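Local coordinates for protein papillomavirus transcription factor E2 (Human papillomavirus type 18, PDB 1QQH) that probably regulates viral transcription and, as in other papillomavirus E2 proteins, viral DNA replication, through this N-terminal activation domain, at residues Q50-K60 / Y114-G125. The protein carries 1 engineered substitution. Numbering follows the deposited sequence.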
ATOM      1  N   GLN A  50     -17.901   6.902  -5.514  1.00 43.34           N
ATOM      2  CA  GLN A  50     -19.008   7.847  -5.623  1.00 43.83           C
ATOM      3  C   GLN A  50     -20.302   7.038  -5.591  1.00 41.89           C
ATOM      4  O   GLN A  50     -20.423   6.023  -6.268  1.00 40.96           O
ATOM      5  CB  GLN A  50     -18.913   8.615  -6.938  1.00 47.71           C
ATOM      6  CG  GLN A  50     -19.285  10.081  -6.832  1.00 53.18           C
ATOM      7  CD  GLN A  50     -18.295  10.857  -5.989  1.00 55.54           C
ATOM      8  OE1 GLN A  50     -17.089  10.820  -6.245  1.00 57.11           O
ATOM      9  NE2 GLN A  50     -18.798  11.565  -4.976  1.00 57.94           N
ATOM     10  N   THR A  51     -21.262   7.504  -4.805  1.00 40.02           N
ATOM     11  CA  THR A  51     -22.541   6.833  -4.645  1.00 38.30           C
ATOM     12  C   THR A  51     -23.515   6.989  -5.800  1.00 36.37           C
ATOM     13  O   THR A  51     -23.875   8.108  -6.179  1.00 36.11           O
ATOM     14  CB  THR A  51     -23.256   7.337  -3.373  1.00 38.74           C
ATOM     15  OG1 THR A  51     -22.506   6.945  -2.227  1.00 40.72           O
ATOM     16  CG2 THR A  51     -24.661   6.758  -3.265  1.00 39.97           C
ATOM     17  N   VAL A  52     -23.951   5.859  -6.345  1.00 34.71           N
ATOM     18  CA  VAL A  52     -24.937   5.855  -7.415  1.00 34.98           C
ATOM     19  C   VAL A  52     -26.205   5.236  -6.831  1.00 37.17           C
ATOM     20  O   VAL A  52     -26.166   4.135  -6.276  1.00 36.65           O
ATOM     21  CB  VAL A  52     -24.486   5.009  -8.617  1.00 34.38           C
ATOM     22  CG1 VAL A  52     -25.646   4.828  -9.594  1.00 34.11           C
ATOM     23  CG2 VAL A  52     -23.329   5.690  -9.314  1.00 35.01           C
ATOM     24  N   GLN A  53     -27.321   5.948  -6.937  1.00 38.59           N
ATOM     25  CA  GLN A  53     -28.585   5.443  -6.413  1.00 40.18           C
ATOM     26  C   GLN A  53     -29.478   4.954  -7.534  1.00 39.54           C
ATOM     27  O   GLN A  53     -29.634   5.626  -8.551  1.00 38.53           O
ATOM     28  CB  GLN A  53     -29.337   6.529  -5.662  1.00 43.15           C
ATOM     29  CG  GLN A  53     -28.605   7.143  -4.513  1.00 47.60           C
ATOM     30  CD  GLN A  53     -29.399   8.291  -3.939  1.00 52.37           C
ATOM     31  OE1 GLN A  53     -29.647   9.295  -4.623  1.00 54.49           O
ATOM     32  NE2 GLN A  53     -29.824   8.152  -2.681  1.00 53.72           N
ATOM     33  N   VAL A  54     -30.067   3.781  -7.340  1.00 39.07           N
ATOM     34  CA  VAL A  54     -30.964   3.216  -8.329  1.00 39.18           C
ATOM     35  C   VAL A  54     -32.302   2.930  -7.672  1.00 41.16           C
ATOM     36  O   VAL A  54     -32.366   2.291  -6.623  1.00 40.89           O
ATOM     37  CB  VAL A  54     -30.417   1.902  -8.908  1.00 38.54           C
ATOM     38  CG1 VAL A  54     -31.431   1.298  -9.865  1.00 37.61           C
ATOM     39  CG2 VAL A  54     -29.105   2.163  -9.631  1.00 37.46           C
ATOM     40  N   TYR A  55     -33.367   3.426  -8.288  1.00 43.20           N
ATOM     41  CA  TYR A  55     -34.716   3.213  -7.781  1.00 45.89           C
ATOM     42  C   TYR A  55     -35.426   2.253  -8.729  1.00 46.08           C
ATOM     43  O   TYR A  55     -35.607   2.559  -9.907  1.00 44.66           O
ATOM     44  CB  TYR A  55     -35.482   4.537  -7.721  1.00 47.21           C
ATOM     45  CG  TYR A  55     -34.824   5.587  -6.861  1.00 50.06           C
ATOM     46  CD1 TYR A  55     -33.753   6.339  -7.339  1.00 52.07           C
ATOM     47  CD2 TYR A  55     -35.267   5.829  -5.566  1.00 51.63           C
ATOM     48  CE1 TYR A  55     -33.141   7.310  -6.545  1.00 53.17           C
ATOM     49  CE2 TYR A  55     -34.665   6.795  -4.762  1.00 53.59           C
ATOM     50  CZ  TYR A  55     -33.605   7.532  -5.257  1.00 53.81           C
ATOM     51  OH  TYR A  55     -33.016   8.493  -4.465  1.00 55.98           O
ATOM     52  N   PHE A  56     -35.813   1.092  -8.214  1.00 48.22           N
ATOM     53  CA  PHE A  56     -36.494   0.095  -9.027  1.00 51.22           C
ATOM     54  C   PHE A  56     -37.992   0.301  -8.969  1.00 54.66           C
ATOM     55  O   PHE A  56     -38.552   0.565  -7.906  1.00 55.21           O
ATOM     56  CB  PHE A  56     -36.122  -1.306  -8.559  1.00 48.42           C
ATOM     57  CG  PHE A  56     -34.651  -1.575  -8.620  1.00 46.08           C
ATOM     58  CD1 PHE A  56     -33.871  -1.514  -7.472  1.00 45.54           C
ATOM     59  CD2 PHE A  56     -34.035  -1.839  -9.842  1.00 45.62           C
ATOM     60  CE1 PHE A  56     -32.499  -1.706  -7.535  1.00 44.68           C
ATOM     61  CE2 PHE A  56     -32.666  -2.033  -9.919  1.00 43.99           C
ATOM     62  CZ  PHE A  56     -31.894  -1.966  -8.759  1.00 45.47           C
ATOM     63  N   ASP A  57     -38.632   0.179 -10.127  1.00 59.29           N
ATOM     64  CA  ASP A  57     -40.069   0.389 -10.241  1.00 63.91           C
ATOM     65  C   ASP A  57     -40.257   1.873  -9.949  1.00 66.25           C
ATOM     66  O   ASP A  57     -39.277   2.616  -9.888  1.00 67.26           O
ATOM     67  CB  ASP A  57     -40.826  -0.459  -9.216  1.00 64.63           C
ATOM     68  CG  ASP A  57     -40.387  -1.914  -9.225  1.00 66.86           C
ATOM     69  OD1 ASP A  57     -40.425  -2.551 -10.301  1.00 67.80           O
ATOM     70  OD2 ASP A  57     -40.003  -2.425  -8.149  1.00 68.21           O
ATOM     71  N   GLY A  58     -41.497   2.311  -9.774  1.00 68.71           N
ATOM     72  CA  GLY A  58     -41.726   3.717  -9.492  1.00 71.54           C
ATOM     73  C   GLY A  58     -41.787   3.978  -8.000  1.00 73.35           C
ATOM     74  O   GLY A  58     -42.766   4.541  -7.502  1.00 74.21           O
ATOM     75  N   ASN A  59     -40.737   3.586  -7.282  1.00 74.19           N
ATOM     76  CA  ASN A  59     -40.716   3.762  -5.836  1.00 75.08           C
ATOM     77  C   ASN A  59     -39.376   4.233  -5.283  1.00 75.58           C
ATOM     78  O   ASN A  59     -38.341   3.621  -5.541  1.00 75.43           O
ATOM     79  CB  ASN A  59     -41.120   2.445  -5.165  1.00 74.76           C
ATOM     80  CG  ASN A  59     -41.055   2.513  -3.654  1.00 75.28           C
ATOM     81  OD1 ASN A  59     -41.641   3.401  -3.031  1.00 75.91           O
ATOM     82  ND2 ASN A  59     -40.349   1.566  -3.053  1.00 75.68           N
ATOM     83  N   LYS A  60     -39.405   5.324  -4.518  1.00 76.37           N
ATOM     84  CA  LYS A  60     -38.194   5.869  -3.911  1.00 76.96           C
ATOM     85  C   LYS A  60     -37.654   4.894  -2.869  1.00 76.64           C
ATOM     86  O   LYS A  60     -36.457   4.872  -2.588  1.00 77.02           O
ATOM     87  CB  LYS A  60     -38.474   7.227  -3.261  1.00 77.87           C
ATOM     88  CG  LYS A  60     -38.877   8.319  -4.245  1.00 79.73           C
ATOM     89  CD  LYS A  60     -37.815   8.535  -5.318  1.00 80.26           C
ATOM     90  CE  LYS A  60     -38.255   9.578  -6.339  1.00 80.94           C
ATOM     91  NZ  LYS A  60     -37.239   9.780  -7.410  1.00 81.18           N
ATOM     92  N   TYR A 114     -34.690  -7.138  -7.718  1.00 61.13           N
ATOM     93  CA  TYR A 114     -35.637  -6.319  -6.967  1.00 62.46           C
ATOM     94  C   TYR A 114     -36.363  -5.380  -7.910  1.00 63.73           C
ATOM     95  O   TYR A 114     -35.767  -4.439  -8.418  1.00 65.83           O
ATOM     96  CB  TYR A 114     -34.917  -5.485  -5.905  1.00 61.75           C
ATOM     97  CG  TYR A 114     -33.482  -5.873  -5.633  1.00 60.84           C
ATOM     98  CD1 TYR A 114     -32.450  -5.430  -6.452  1.00 61.10           C
ATOM     99  CD2 TYR A 114     -33.153  -6.667  -4.537  1.00 61.12           C
ATOM    100  CE1 TYR A 114     -31.117  -5.767  -6.180  1.00 61.32           C
ATOM    101  CE2 TYR A 114     -31.830  -7.012  -4.256  1.00 60.74           C
ATOM    102  CZ  TYR A 114     -30.818  -6.560  -5.079  1.00 61.50           C
ATOM    103  OH  TYR A 114     -29.514  -6.903  -4.794  1.00 61.26           O
ATOM    104  N   GLY A 115     -37.644  -5.623  -8.148  1.00 64.94           N
ATOM    105  CA  GLY A 115     -38.383  -4.757  -9.046  1.00 67.44           C
ATOM    106  C   GLY A 115     -39.054  -5.524 -10.168  1.00 69.22           C
ATOM    107  O   GLY A 115     -38.491  -5.705 -11.251  1.00 69.11           O
ATOM    108  N   ASN A 116     -40.278  -5.960  -9.901  1.00 70.81           N
ATOM    109  CA  ASN A 116     -41.069  -6.733 -10.852  1.00 71.87           C
ATOM    110  C   ASN A 116     -41.436  -5.939 -12.099  1.00 71.36           C
ATOM    111  O   ASN A 116     -41.698  -6.518 -13.154  1.00 72.23           O
ATOM    112  CB  ASN A 116     -42.347  -7.207 -10.167  1.00 73.26           C
ATOM    113  CG  ASN A 116     -42.252  -7.132  -8.657  1.00 74.76           C
ATOM    114  OD1 ASN A 116     -41.475  -7.859  -8.034  1.00 75.20           O
ATOM    115  ND2 ASN A 116     -43.033  -6.236  -8.060  1.00 76.08           N
ATOM    116  N   THR A 117     -41.459  -4.616 -11.977  1.00 69.84           N
ATOM    117  CA  THR A 117     -41.818  -3.763 -13.102  1.00 68.55           C
ATOM    118  C   THR A 117     -40.788  -3.789 -14.230  1.00 67.12           C
ATOM    119  O   THR A 117     -41.091  -3.404 -15.361  1.00 67.74           O
ATOM    120  CB  THR A 117     -42.020  -2.310 -12.643  1.00 69.37           C
ATOM    121  OG1 THR A 117     -42.839  -2.300 -11.467  1.00 70.39           O
ATOM    122  CG2 THR A 117     -42.710  -1.488 -13.735  1.00 68.77           C
ATOM    123  N   GLY A 118     -39.577  -4.251 -13.932  1.00 64.59           N
ATOM    124  CA  GLY A 118     -38.546  -4.299 -14.955  1.00 60.96           C
ATOM    125  C   GLY A 118     -38.111  -2.899 -15.349  1.00 58.25           C
ATOM    126  O   GLY A 118     -37.448  -2.694 -16.365  1.00 58.35           O
ATOM    127  N   THR A 119     -38.504  -1.932 -14.529  1.00 55.58           N
ATOM    128  CA  THR A 119     -38.176  -0.529 -14.746  1.00 52.52           C
ATOM    129  C   THR A 119     -37.314  -0.049 -13.589  1.00 49.72           C
ATOM    130  O   THR A 119     -37.424  -0.558 -12.476  1.00 48.41           O
ATOM    131  CB  THR A 119     -39.469   0.330 -14.812  1.00 52.91           C
ATOM    132  OG1 THR A 119     -39.885   0.454 -16.174  1.00 53.99           O
ATOM    133  CG2 THR A 119     -39.253   1.719 -14.225  1.00 53.95           C
ATOM    134  N   TRP A 120     -36.445   0.918 -13.856  1.00 46.62           N
ATOM    135  CA  TRP A 120     -35.597   1.468 -12.810  1.00 43.66           C
ATOM    136  C   TRP A 120     -35.122   2.852 -13.207  1.00 43.56           C
ATOM    137  O   TRP A 120     -35.084   3.193 -14.389  1.00 43.05           O
ATOM    138  CB  TRP A 120     -34.407   0.541 -12.530  1.00 40.66           C
ATOM    139  CG  TRP A 120     -33.384   0.490 -13.614  1.00 37.68           C
ATOM    140  CD1 TRP A 120     -32.316   1.328 -13.775  1.00 36.10           C
ATOM    141  CD2 TRP A 120     -33.321  -0.452 -14.688  1.00 36.70           C
ATOM    142  NE1 TRP A 120     -31.593   0.962 -14.877  1.00 34.17           N
ATOM    143  CE2 TRP A 120     -32.187  -0.126 -15.460  1.00 33.84           C
ATOM    144  CE3 TRP A 120     -34.117  -1.539 -15.077  1.00 36.17           C
ATOM    145  CZ2 TRP A 120     -31.824  -0.846 -16.597  1.00 34.07           C
ATOM    146  CZ3 TRP A 120     -33.760  -2.253 -16.206  1.00 35.88           C
ATOM    147  CH2 TRP A 120     -32.619  -1.904 -16.956  1.00 35.80           C
ATOM    148  N   GLU A 121     -34.769   3.646 -12.205  1.00 43.51           N
ATOM    149  CA  GLU A 121     -34.308   5.008 -12.418  1.00 44.62           C
ATOM    150  C   GLU A 121     -32.932   5.164 -11.776  1.00 43.14           C
ATOM    151  O   GLU A 121     -32.728   4.753 -10.636  1.00 42.69           O
ATOM    152  CB  GLU A 121     -35.302   5.969 -11.771  1.00 47.74           C
ATOM    153  CG  GLU A 121     -35.458   7.305 -12.465  1.00 53.23           C
ATOM    154  CD  GLU A 121     -36.544   8.155 -11.823  1.00 55.99           C
ATOM    155  OE1 GLU A 121     -36.352   8.608 -10.669  1.00 56.56           O
ATOM    156  OE2 GLU A 121     -37.594   8.358 -12.469  1.00 57.43           O
ATOM    157  N   VAL A 122     -31.993   5.756 -12.503  1.00 42.48           N
ATOM    158  CA  VAL A 122     -30.640   5.944 -11.986  1.00 41.76           C
ATOM    159  C   VAL A 122     -30.344   7.392 -11.608  1.00 43.80           C
ATOM    160  O   VAL A 122     -30.563   8.313 -12.399  1.00 43.24           O
ATOM    161  CB  VAL A 122     -29.577   5.496 -13.019  1.00 39.04           C
ATOM    162  CG1 VAL A 122     -28.203   5.568 -12.402  1.00 37.43           C
ATOM    163  CG2 VAL A 122     -29.872   4.086 -13.502  1.00 38.29           C
ATOM    164  N   HIS A 123     -29.843   7.586 -10.393  1.00 45.71           N
ATOM    165  CA  HIS A 123     -29.492   8.911  -9.913  1.00 48.39           C
ATOM    166  C   HIS A 123     -28.016   8.952  -9.539  1.00 50.11           C
ATOM    167  O   HIS A 123     -27.518   8.082  -8.829  1.00 49.66           O
ATOM    168  CB  HIS A 123     -30.326   9.289  -8.686  1.00 50.14           C
ATOM    169  CG  HIS A 123     -31.782   9.484  -8.972  1.00 52.80           C
ATOM    170  ND1 HIS A 123     -32.634  10.106  -8.086  1.00 54.12           N
ATOM    171  CD2 HIS A 123     -32.539   9.132 -10.038  1.00 53.93           C
ATOM    172  CE1 HIS A 123     -33.853  10.130  -8.594  1.00 54.20           C
ATOM    173  NE2 HIS A 123     -33.823   9.547  -9.778  1.00 54.91           N
ATOM    174  N   PHE A 124     -27.314   9.963 -10.032  1.00 51.97           N
ATOM    175  CA  PHE A 124     -25.904  10.113  -9.720  1.00 54.43           C
ATOM    176  C   PHE A 124     -25.732  11.510  -9.156  1.00 56.82           C
ATOM    177  O   PHE A 124     -25.677  12.491  -9.900  1.00 57.58           O
ATOM    178  CB  PHE A 124     -25.044   9.951 -10.973  1.00 53.32           C
ATOM    179  CG  PHE A 124     -23.575   9.797 -10.684  1.00 53.67           C
ATOM    180  CD1 PHE A 124     -22.638   9.906 -11.707  1.00 53.70           C
ATOM    181  CD2 PHE A 124     -23.125   9.533  -9.395  1.00 53.91           C
ATOM    182  CE1 PHE A 124     -21.276   9.754 -11.451  1.00 53.58           C
ATOM    183  CE2 PHE A 124     -21.763   9.380  -9.128  1.00 53.72           C
ATOM    184  CZ  PHE A 124     -20.839   9.492 -10.158  1.00 53.21           C
ATOM    185  N   GLY A 125     -25.654  11.594  -7.832  1.00 58.73           N
ATOM    186  CA  GLY A 125     -25.511  12.885  -7.195  1.00 61.18           C
ATOM    187  C   GLY A 125     -26.794  13.668  -7.374  1.00 62.83           C
ATOM    188  O   GLY A 125     -27.861  13.234  -6.935  1.00 62.73           O
TER
HETATM  189  O   HOH W   1     -31.626  11.033  -5.066  1.00 58.08           O
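Phe56 pairs with Trp120, and Val54 with Val122, as non-hydrogen-bonded pairs of an antiparallel β-ladder, in which strand 120-124 runs beside the end of strand 45-56 in the E2 activation domain. Backbone bonds tie Gln53 to His123 and Tyr55 to Glu121 in both directions, and just past the strand ends Asp57 N donates to Thr119 O at 2.7 Å.

The valine-bearing face is the tightly packed one. Phe56 CD2 lies 3.6 Å from Trp120 CB, while Val54 CG1 touches Trp120 CD1. With Trp120 CG between its backbone N and carbonyl carbon (chi1 70°), the indole leads away from strand 45-56, stacks on His90 and donates NE1 to the His90 carbonyl. Helix 107-111 packs against this face through Phe107 and Cys111. Farther along, Val52 CG2 rests over the face of the Phe124 ring.

The other face is looser and more polar. Tyr55 directs its ring edge at the face of His123, the planes 51° apart, with CE1 3.2 Å from ND1. His123 NE2 donates to Glu121 OE1 at 2.8 Å, on the anti side of the carboxylate but about 31° out of its plane; this bond limits rotation of the imidazole. Lys60 NZ adds a long salt bridge to the same OE1, 3.6 Å away. One water bonds Tyr55 OH, makes a weak, long bond with His123 ND1 (3.3 Å), and donates to Gln53 OE1 at 2.7 Å.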